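Long-range contacts in LAE5 (Uncultured bacterium, PDB 5JD3), which probably hydrolyses esters as a serine esterase of the GDSL (SGNH) family: residues S36-G41 / L78-N83; V107-G112 / K151-L156; L190-Q195 / N227-A232. All coordinates share one frame; numbering follows the deposited sequence.

Contact 1: residues S36-G41 / L78-N83; sequences SITDAG and LVNQGN
N80 and T38 make the main polar link between strand 77-82 and the short helix 36-39. The N80 side chain leaves its strand toward helix 36-39. CG is anti to the backbone N (chi1 -169°), and this lays the amide next to the T38 carbonyl, with N80 CG 3.3 Å from T38 O. N80 OD1 turns back to its own strand and accepts from G82 N at 2.9 Å, closing an Asx turn. The same oxygen lies beside T38 CG2. N80 ND2 goes across and donates to T38 O at 2.7 Å. This bond is somewhat bent, at 146°, and the donor is tilted from the carbonyl plane. A weak second bond runs from N80 ND2 to D39 O at 3.4 Å. ND2 also donates to H55 O, so the amide is held at both ends and its rotation is fixed.

Next to it the two backbones close up at a glycine. G82 CA lies 3.9 Å from D39 CA and 3.7 Å from T38 CG2. D39 puts its carboxylate beside the G82 carbonyl, with D39 CG 3.1 Å from G82 O. D39 OD2 and G82 O are both acceptors, and no hydrogen bond joins them. G82 O is hydrogen-bonded to R42 NE, D39 OD1 to R42 N and D39 OD2 to S84 OG.

S36, on the same helix, follows a glycine and an aspartate in a GDSL-type signature. Its OG is hydrogen-bonded to H216, consistent with the nucleophile of a Ser-His-Asp triad. The contact thus holds the probable nucleophile's helix to the sheet. T38 OG1 is hydrogen-bonded to Y59 OH, T38 and N80 pack on V60 of helix 59-70, and T38 also touches I32 of the neighbouring strand 29-34.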
loop_
_atom_site.group_PDB
_atom_site.type_symbol
_atom_site.label_atom_id
_atom_site.label_comp_id
_atom_site.label_asym_id
_atom_site.label_seq_id
_atom_site.Cartn_x
_atom_site.Cartn_y
_atom_site.Cartn_z
ATOM N N SER A 36 -3.951 7.626 -1.791
ATOM C CA SER A 36 -3.087 8.653 -2.372
ATOM C C SER A 36 -1.609 8.320 -2.217
ATOM O O SER A 36 -0.777 8.779 -2.999
ATOM C CB SER A 36 -3.372 10.017 -1.741
ATOM O OG SER A 36 -2.762 10.126 -0.467
ATOM N N ILE A 37 -1.285 7.526 -1.201
ATOM C CA ILE A 37 0.090 7.102 -0.978
ATOM C C ILE A 37 0.539 6.205 -2.131
ATOM O O ILE A 37 1.712 6.191 -2.502
ATOM C CB ILE A 37 0.244 6.369 0.368
ATOM C CG1 ILE A 37 -0.275 7.250 1.505
ATOM C CG2 ILE A 37 1.697 5.995 0.618
ATOM C CD1 ILE A 37 0.432 8.586 1.611
ATOM N N THR A 38 -0.410 5.471 -2.704
ATOM C CA THR A 38 -0.150 4.680 -3.899
ATOM C C THR A 38 -0.291 5.550 -5.147
ATOM O O THR A 38 0.542 5.491 -6.053
ATOM C CB THR A 38 -1.104 3.477 -4.001
ATOM O OG1 THR A 38 -0.982 2.671 -2.823
ATOM C CG2 THR A 38 -0.774 2.632 -5.221
ATOM N N ASP A 39 -1.352 6.353 -5.175
ATOM C CA ASP A 39 -1.627 7.280 -6.273
ATOM C C ASP A 39 -0.420 8.161 -6.574
ATOM O O ASP A 39 0.135 8.113 -7.672
ATOM C CB ASP A 39 -2.842 8.150 -5.931
ATOM C CG ASP A 39 -3.392 8.905 -7.133
ATOM O OD1 ASP A 39 -2.638 9.167 -8.092
ATOM O OD2 ASP A 39 -4.592 9.248 -7.107
ATOM N N ALA A 40 -0.034 8.971 -5.591
ATOM C CA ALA A 40 1.141 9.836 -5.682
ATOM C C ALA A 40 1.087 10.797 -6.872
ATOM O O ALA A 40 2.124 11.189 -7.407
ATOM C CB ALA A 40 2.408 8.993 -5.745
ATOM N N GLY A 41 -0.121 11.171 -7.279
ATOM C CA GLY A 41 -0.303 12.173 -8.314
ATOM C C GLY A 41 -0.104 11.680 -9.735
ATOM O O GLY A 41 0.255 12.455 -10.620
ATOM N N LEU A 78 4.974 -3.149 -13.706
ATOM C CA LEU A 78 4.248 -2.593 -12.568
ATOM C C LEU A 78 3.107 -1.673 -12.989
ATOM O O LEU A 78 3.241 -0.881 -13.922
ATOM C CB LEU A 78 5.204 -1.840 -11.640
ATOM C CG LEU A 78 5.877 -2.663 -10.537
ATOM C CD1 LEU A 78 6.890 -3.644 -11.111
ATOM C CD2 LEU A 78 6.529 -1.752 -9.507
ATOM N N VAL A 79 1.982 -1.787 -12.286
ATOM C CA VAL A 79 0.802 -0.976 -12.564
ATOM C C VAL A 79 0.344 -0.228 -11.315
ATOM O O VAL A 79 0.154 -0.831 -10.258
ATOM C CB VAL A 79 -0.370 -1.834 -13.080
ATOM C CG1 VAL A 79 -1.491 -0.943 -13.598
ATOM C CG2 VAL A 79 0.101 -2.791 -14.165
ATOM N N ASN A 80 0.163 1.083 -11.439
ATOM C CA ASN A 80 -0.325 1.890 -10.328
ATOM C C ASN A 80 -1.833 2.102 -10.422
ATOM O O ASN A 80 -2.323 2.741 -11.351
ATOM C CB ASN A 80 0.397 3.241 -10.288
ATOM C CG ASN A 80 0.125 4.019 -9.006
ATOM O OD1 ASN A 80 -0.851 3.765 -8.298
ATOM N ND2 ASN A 80 0.993 4.977 -8.706
ATOM N N GLN A 81 -2.564 1.566 -9.451
ATOM C CA GLN A 81 -4.011 1.732 -9.407
ATOM C C GLN A 81 -4.448 2.423 -8.120
ATOM O O GLN A 81 -5.505 2.118 -7.568
ATOM C CB GLN A 81 -4.712 0.379 -9.546
ATOM C CG GLN A 81 -4.712 -0.170 -10.963
ATOM C CD GLN A 81 -5.518 0.692 -11.918
ATOM O OE1 GLN A 81 -6.708 0.925 -11.707
ATOM N NE2 GLN A 81 -4.870 1.174 -12.971
ATOM N N GLY A 82 -3.629 3.358 -7.649
ATOM C CA GLY A 82 -3.934 4.099 -6.440
ATOM C C GLY A 82 -4.865 5.272 -6.686
ATOM O O GLY A 82 -4.653 6.062 -7.606
ATOM N N ASN A 83 -5.903 5.377 -5.861
ATOM C CA ASN A 83 -6.854 6.484 -5.939
ATOM C C ASN A 83 -6.927 7.242 -4.619
ATOM O O ASN A 83 -7.213 6.653 -3.580
ATOM C CB ASN A 83 -8.247 5.976 -6.320
ATOM C CG ASN A 83 -8.329 5.508 -7.761
ATOM O OD1 ASN A 83 -7.314 5.362 -8.441
ATOM N ND2 ASN A 83 -9.546 5.266 -8.232
#

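Contact 2: residues V107-G112 / K151-L156; sequences VAMMIG and KGMILL
V107-M110 and G152-L156 run side by side as parallel strands, their axes 16° apart, with V107 opposite M153, A108 opposite I154 and M109 opposite L155. Four backbone hydrogen bonds join them. That from V107 N to G152 O is the longest, at 3.3 Å. The bond from M109 N to I154 O is 2.8 Å and nearly collinear with the carbonyl.

Side chains alternate between the two faces. On one face lie V107, M109, M153 and L155. The M109 chain bends at its last torsion (chi3 46°), which brings M109 CE to 3.6 Å from L155 CD2 and 3.8 Å from M153 CE. The straighter M153 chain lies alongside V107, with M153 CE 3.9 Å from V107 CG1. Helices 88-100 and 132-146 cover this face. On the other face, A108 CB meets L156 CD1 at 4.0 Å. M110 crosses L156 at about a right angle, CB to CB at 3.7 Å.

Both are interior strands of the sheet: 106-110 is the middle one and 152-156 lies between it and the edge strand 190-192. Polar bonding across the pair is all backbone, and the side chains add apolar packing alone, as suits a buried core.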
loop_
_atom_site.group_PDB
_atom_site.type_symbol
_atom_site.label_atom_id
_atom_site.label_comp_id
_atom_site.label_asym_id
_atom_site.label_seq_id
_atom_site.Cartn_x
_atom_site.Cartn_y
_atom_site.Cartn_z
ATOM N N VAL A 107 -0.690 -9.041 -6.932
ATOM C CA VAL A 107 -1.430 -7.871 -6.479
ATOM C C VAL A 107 -0.896 -7.379 -5.141
ATOM O O VAL A 107 -0.851 -8.129 -4.165
ATOM C CB VAL A 107 -2.938 -8.160 -6.340
ATOM C CG1 VAL A 107 -3.638 -7.002 -5.644
ATOM C CG2 VAL A 107 -3.557 -8.418 -7.701
ATOM N N ALA A 108 -0.484 -6.118 -5.105
ATOM C CA ALA A 108 -0.076 -5.485 -3.860
ATOM C C ALA A 108 -1.140 -4.484 -3.432
ATOM O O ALA A 108 -1.561 -3.639 -4.221
ATOM C CB ALA A 108 1.273 -4.805 -4.016
ATOM N N MET A 109 -1.585 -4.587 -2.185
ATOM C CA MET A 109 -2.628 -3.700 -1.691
ATOM C C MET A 109 -2.212 -2.983 -0.415
ATOM O O MET A 109 -1.714 -3.597 0.530
ATOM C CB MET A 109 -3.925 -4.476 -1.455
ATOM C CG MET A 109 -5.007 -3.672 -0.753
ATOM S SD MET A 109 -6.623 -4.463 -0.829
ATOM C CE MET A 109 -6.196 -6.148 -0.404
ATOM N N MET A 110 -2.417 -1.672 -0.403
ATOM C CA MET A 110 -2.168 -0.864 0.778
ATOM C C MET A 110 -3.361 0.042 1.045
ATOM O O MET A 110 -3.590 1.014 0.324
ATOM C CB MET A 110 -0.897 -0.037 0.610
ATOM C CG MET A 110 -0.688 0.960 1.721
ATOM S SD MET A 110 0.824 1.907 1.538
ATOM C CE MET A 110 0.468 3.235 2.670
ATOM N N ILE A 111 -4.124 -0.285 2.082
ATOM C CA ILE A 111 -5.343 0.447 2.384
ATOM C C ILE A 111 -5.608 0.440 3.889
ATOM O O ILE A 111 -5.219 -0.494 4.593
ATOM C CB ILE A 111 -6.552 -0.151 1.620
ATOM C CG1 ILE A 111 -7.702 0.854 1.537
ATOM C CG2 ILE A 111 -6.992 -1.479 2.234
ATOM C CD1 ILE A 111 -7.408 2.036 0.638
ATOM N N GLY A 112 -6.245 1.496 4.386
ATOM C CA GLY A 112 -6.558 1.585 5.800
ATOM C C GLY A 112 -6.327 2.957 6.404
ATOM O O GLY A 112 -6.955 3.308 7.403
ATOM N N LYS A 151 -0.437 -15.387 -8.624
ATOM C CA LYS A 151 0.719 -16.149 -8.163
ATOM C C LYS A 151 1.108 -15.750 -6.746
ATOM O O LYS A 151 1.731 -16.525 -6.020
ATOM C CB LYS A 151 1.909 -15.952 -9.106
ATOM C CG LYS A 151 1.749 -16.616 -10.463
ATOM C CD LYS A 151 3.060 -16.612 -11.233
ATOM C CE LYS A 151 2.949 -17.421 -12.514
ATOM N NZ LYS A 151 4.251 -17.508 -13.232
ATOM N N GLY A 152 0.740 -14.534 -6.357
ATOM C CA GLY A 152 1.042 -14.034 -5.030
ATOM C C GLY A 152 0.326 -12.733 -4.731
ATOM O O GLY A 152 0.057 -11.939 -5.634
ATOM N N MET A 153 0.011 -12.514 -3.458
ATOM C CA MET A 153 -0.663 -11.291 -3.044
ATOM C C MET A 153 0.052 -10.647 -1.863
ATOM O O MET A 153 0.315 -11.298 -0.852
ATOM C CB MET A 153 -2.122 -11.578 -2.688
ATOM C CG MET A 153 -2.967 -10.326 -2.534
ATOM S SD MET A 153 -4.727 -10.646 -2.742
ATOM C CE MET A 153 -5.364 -8.973 -2.805
ATOM N N ILE A 154 0.365 -9.363 -2.000
ATOM C CA ILE A 154 1.111 -8.640 -0.976
ATOM C C ILE A 154 0.240 -7.611 -0.264
ATOM O O ILE A 154 -0.398 -6.775 -0.904
ATOM C CB ILE A 154 2.340 -7.923 -1.573
ATOM C CG1 ILE A 154 3.251 -8.918 -2.296
ATOM C CG2 ILE A 154 3.107 -7.188 -0.489
ATOM C CD1 ILE A 154 3.065 -8.943 -3.799
ATOM N N LEU A 155 0.216 -7.676 1.062
ATOM C CA LEU A 155 -0.536 -6.713 1.856
ATOM C C LEU A 155 0.404 -5.767 2.595
ATOM O O LEU A 155 1.200 -6.193 3.429
ATOM C CB LEU A 155 -1.454 -7.428 2.849
ATOM C CG LEU A 155 -2.495 -8.360 2.226
ATOM C CD1 LEU A 155 -3.452 -8.892 3.284
ATOM C CD2 LEU A 155 -3.255 -7.646 1.121
ATOM N N LEU A 156 0.309 -4.481 2.273
ATOM C CA LEU A 156 1.119 -3.464 2.934
ATOM C C LEU A 156 0.297 -2.763 4.005
ATOM O O LEU A 156 -0.753 -2.187 3.715
ATOM C CB LEU A 156 1.656 -2.446 1.923
ATOM C CG LEU A 156 2.677 -2.925 0.884
ATOM C CD1 LEU A 156 2.003 -3.604 -0.301
ATOM C CD2 LEU A 156 3.546 -1.766 0.417
#

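Contact 3: residues L190-Q195 / N227-A232; sequences LLVDVQ and NAFLAA
V192 packs against A228, F229 and A232, where helix 219-232 lies on the edge strand 190-192 of the parallel sheet in the three-layer alpha/beta/alpha fold of the GDSL (SGNH) hydrolases. Helix and strand run roughly opposite ways, at 148°.

The tight part is V192. Its CG1 is anti to the backbone N (chi1 177°) and reaches the helix backbone, 3.5 Å from A228 C and 3.7 Å from A228 CB. The other methyl, V192 CG2, touches A232 CB at 3.7 Å and approaches F229 CD1 obliquely at 4.2 Å. A228 and A232 are one helical turn apart, and their small side chains let the valine in close. With an alanine in place of V192 both methyls are gone, and a gap is likely to open between the strand and A228 and A232.

The loose side is at D193 and V194. Partly exposed, D193 turns its carboxylate away from helix 219-232. It caps G196 N and forms a salt bridge with R181. V194 CA stays 4.4 Å from A228 CB. L190 is the close outer end of the packing: its CD2 lies 4.5 Å from A232 CB but 3.6 Å from A232 O.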
loop_
_atom_site.group_PDB
_atom_site.type_symbol
_atom_site.label_atom_id
_atom_site.label_comp_id
_atom_site.label_asym_id
_atom_site.label_seq_id
_atom_site.Cartn_x
_atom_site.Cartn_y
_atom_site.Cartn_z
ATOM N N LEU A 190 1.707 -12.266 1.627
ATOM C CA LEU A 190 2.928 -11.640 2.109
ATOM C C LEU A 190 2.578 -10.304 2.751
ATOM O O LEU A 190 1.872 -9.491 2.155
ATOM C CB LEU A 190 3.928 -11.444 0.967
ATOM C CG LEU A 190 5.244 -10.744 1.307
ATOM C CD1 LEU A 190 5.977 -11.483 2.415
ATOM C CD2 LEU A 190 6.118 -10.627 0.069
ATOM N N LEU A 191 3.054 -10.080 3.971
ATOM C CA LEU A 191 2.770 -8.826 4.654
ATOM C C LEU A 191 4.003 -7.943 4.767
ATOM O O LEU A 191 5.027 -8.350 5.313
ATOM C CB LEU A 191 2.195 -9.078 6.047
ATOM C CG LEU A 191 1.819 -7.777 6.759
ATOM C CD1 LEU A 191 0.370 -7.815 7.195
ATOM C CD2 LEU A 191 2.734 -7.499 7.947
ATOM N N VAL A 192 3.890 -6.727 4.246
ATOM C CA VAL A 192 4.950 -5.739 4.372
ATOM C C VAL A 192 4.671 -4.821 5.556
ATOM O O VAL A 192 3.659 -4.119 5.584
ATOM C CB VAL A 192 5.096 -4.898 3.093
ATOM C CG1 VAL A 192 6.158 -3.829 3.283
ATOM C CG2 VAL A 192 5.438 -5.790 1.913
ATOM N N ASP A 193 5.567 -4.839 6.535
ATOM C CA ASP A 193 5.417 -4.004 7.719
ATOM C C ASP A 193 5.960 -2.601 7.462
ATOM O O ASP A 193 7.083 -2.276 7.845
ATOM C CB ASP A 193 6.126 -4.640 8.917
ATOM C CG ASP A 193 5.907 -3.866 10.203
ATOM O OD1 ASP A 193 6.746 -3.988 11.119
ATOM O OD2 ASP A 193 4.896 -3.139 10.298
ATOM N N VAL A 194 5.151 -1.779 6.802
ATOM C CA VAL A 194 5.518 -0.402 6.497
ATOM C C VAL A 194 5.607 0.437 7.769
ATOM O O VAL A 194 6.512 1.260 7.918
ATOM C CB VAL A 194 4.507 0.246 5.532
ATOM C CG1 VAL A 194 4.937 1.663 5.176
ATOM C CG2 VAL A 194 4.355 -0.602 4.277
ATOM N N GLN A 195 4.663 0.221 8.679
ATOM C CA GLN A 195 4.633 0.941 9.949
ATOM C C GLN A 195 5.919 0.719 10.737
ATOM O O GLN A 195 6.496 1.662 11.278
ATOM C CB GLN A 195 3.427 0.508 10.786
ATOM C CG GLN A 195 3.334 1.193 12.141
ATOM C CD GLN A 195 3.088 2.683 12.024
ATOM O OE1 GLN A 195 1.967 3.121 11.761
ATOM N NE2 GLN A 195 4.138 3.474 12.219
ATOM N N ASN A 227 11.406 0.497 0.312
ATOM C CA ASN A 227 12.440 -0.404 0.809
ATOM C C ASN A 227 11.880 -1.513 1.694
ATOM O O ASN A 227 12.439 -2.608 1.754
ATOM C CB ASN A 227 13.507 0.382 1.571
ATOM C CG ASN A 227 14.421 1.165 0.649
ATOM O OD1 ASN A 227 14.226 1.182 -0.567
ATOM N ND2 ASN A 227 15.421 1.821 1.223
ATOM N N ALA A 228 10.779 -1.227 2.381
ATOM C CA ALA A 228 10.100 -2.241 3.177
ATOM C C ALA A 228 9.510 -3.306 2.260
ATOM O O ALA A 228 9.580 -4.502 2.547
ATOM C CB ALA A 228 9.017 -1.612 4.036
ATOM N N PHE A 229 8.936 -2.852 1.151
ATOM C CA PHE A 229 8.366 -3.733 0.137
ATOM C C PHE A 229 9.441 -4.613 -0.490
ATOM O O PHE A 229 9.278 -5.829 -0.599
ATOM C CB PHE A 229 7.660 -2.900 -0.940
ATOM C CG PHE A 229 6.988 -3.718 -2.010
ATOM C CD1 PHE A 229 5.641 -4.026 -1.918
ATOM C CD2 PHE A 229 7.694 -4.155 -3.119
ATOM C CE1 PHE A 229 5.015 -4.769 -2.903
ATOM C CE2 PHE A 229 7.076 -4.900 -4.105
ATOM C CZ PHE A 229 5.736 -5.206 -3.997
ATOM N N LEU A 230 10.537 -3.985 -0.907
ATOM C CA LEU A 230 11.636 -4.684 -1.565
ATOM C C LEU A 230 12.278 -5.726 -0.659
ATOM O O LEU A 230 12.591 -6.834 -1.098
ATOM C CB LEU A 230 12.692 -3.683 -2.035
ATOM C CG LEU A 230 12.252 -2.729 -3.146
ATOM C CD1 LEU A 230 13.226 -1.573 -3.278
ATOM C CD2 LEU A 230 12.116 -3.474 -4.465
ATOM N N ALA A 231 12.474 -5.364 0.605
ATOM C CA ALA A 231 13.074 -6.267 1.580
ATOM C C ALA A 231 12.187 -7.485 1.815
ATOM O O ALA A 231 12.677 -8.612 1.903
ATOM C CB ALA A 231 13.332 -5.538 2.890
ATOM N N ALA A 232 10.883 -7.250 1.911
ATOM C CA ALA A 232 9.921 -8.324 2.136
ATOM C C ALA A 232 9.844 -9.258 0.934
ATOM O O ALA A 232 9.541 -10.443 1.076
ATOM C CB ALA A 232 8.549 -7.746 2.447
#

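How the contacts relate
The three contacts follow one another along the chain. All reach one parallel sheet, ordered 77-82, 29-34, 106-110, 152-156, 190-192. Contact 1 is at one edge, contact 2 inside and contact 3 at the other edge. The centres of contacts 1 and 2 are about 13 Å apart, and I37 CG2 touches M110 CE. Contacts 2 and 3, about 10 Å between centres, lie on the neighbouring strands 152-156 and 190-192, where L155 N probably donates a hydrogen bond to L190 O. The centres of contacts 1 and 3 are about 17 Å apart, on opposite sides of the chain's centre. Together they tie the probable nucleophile's helix, the sheet and the C-terminal helix into one domain.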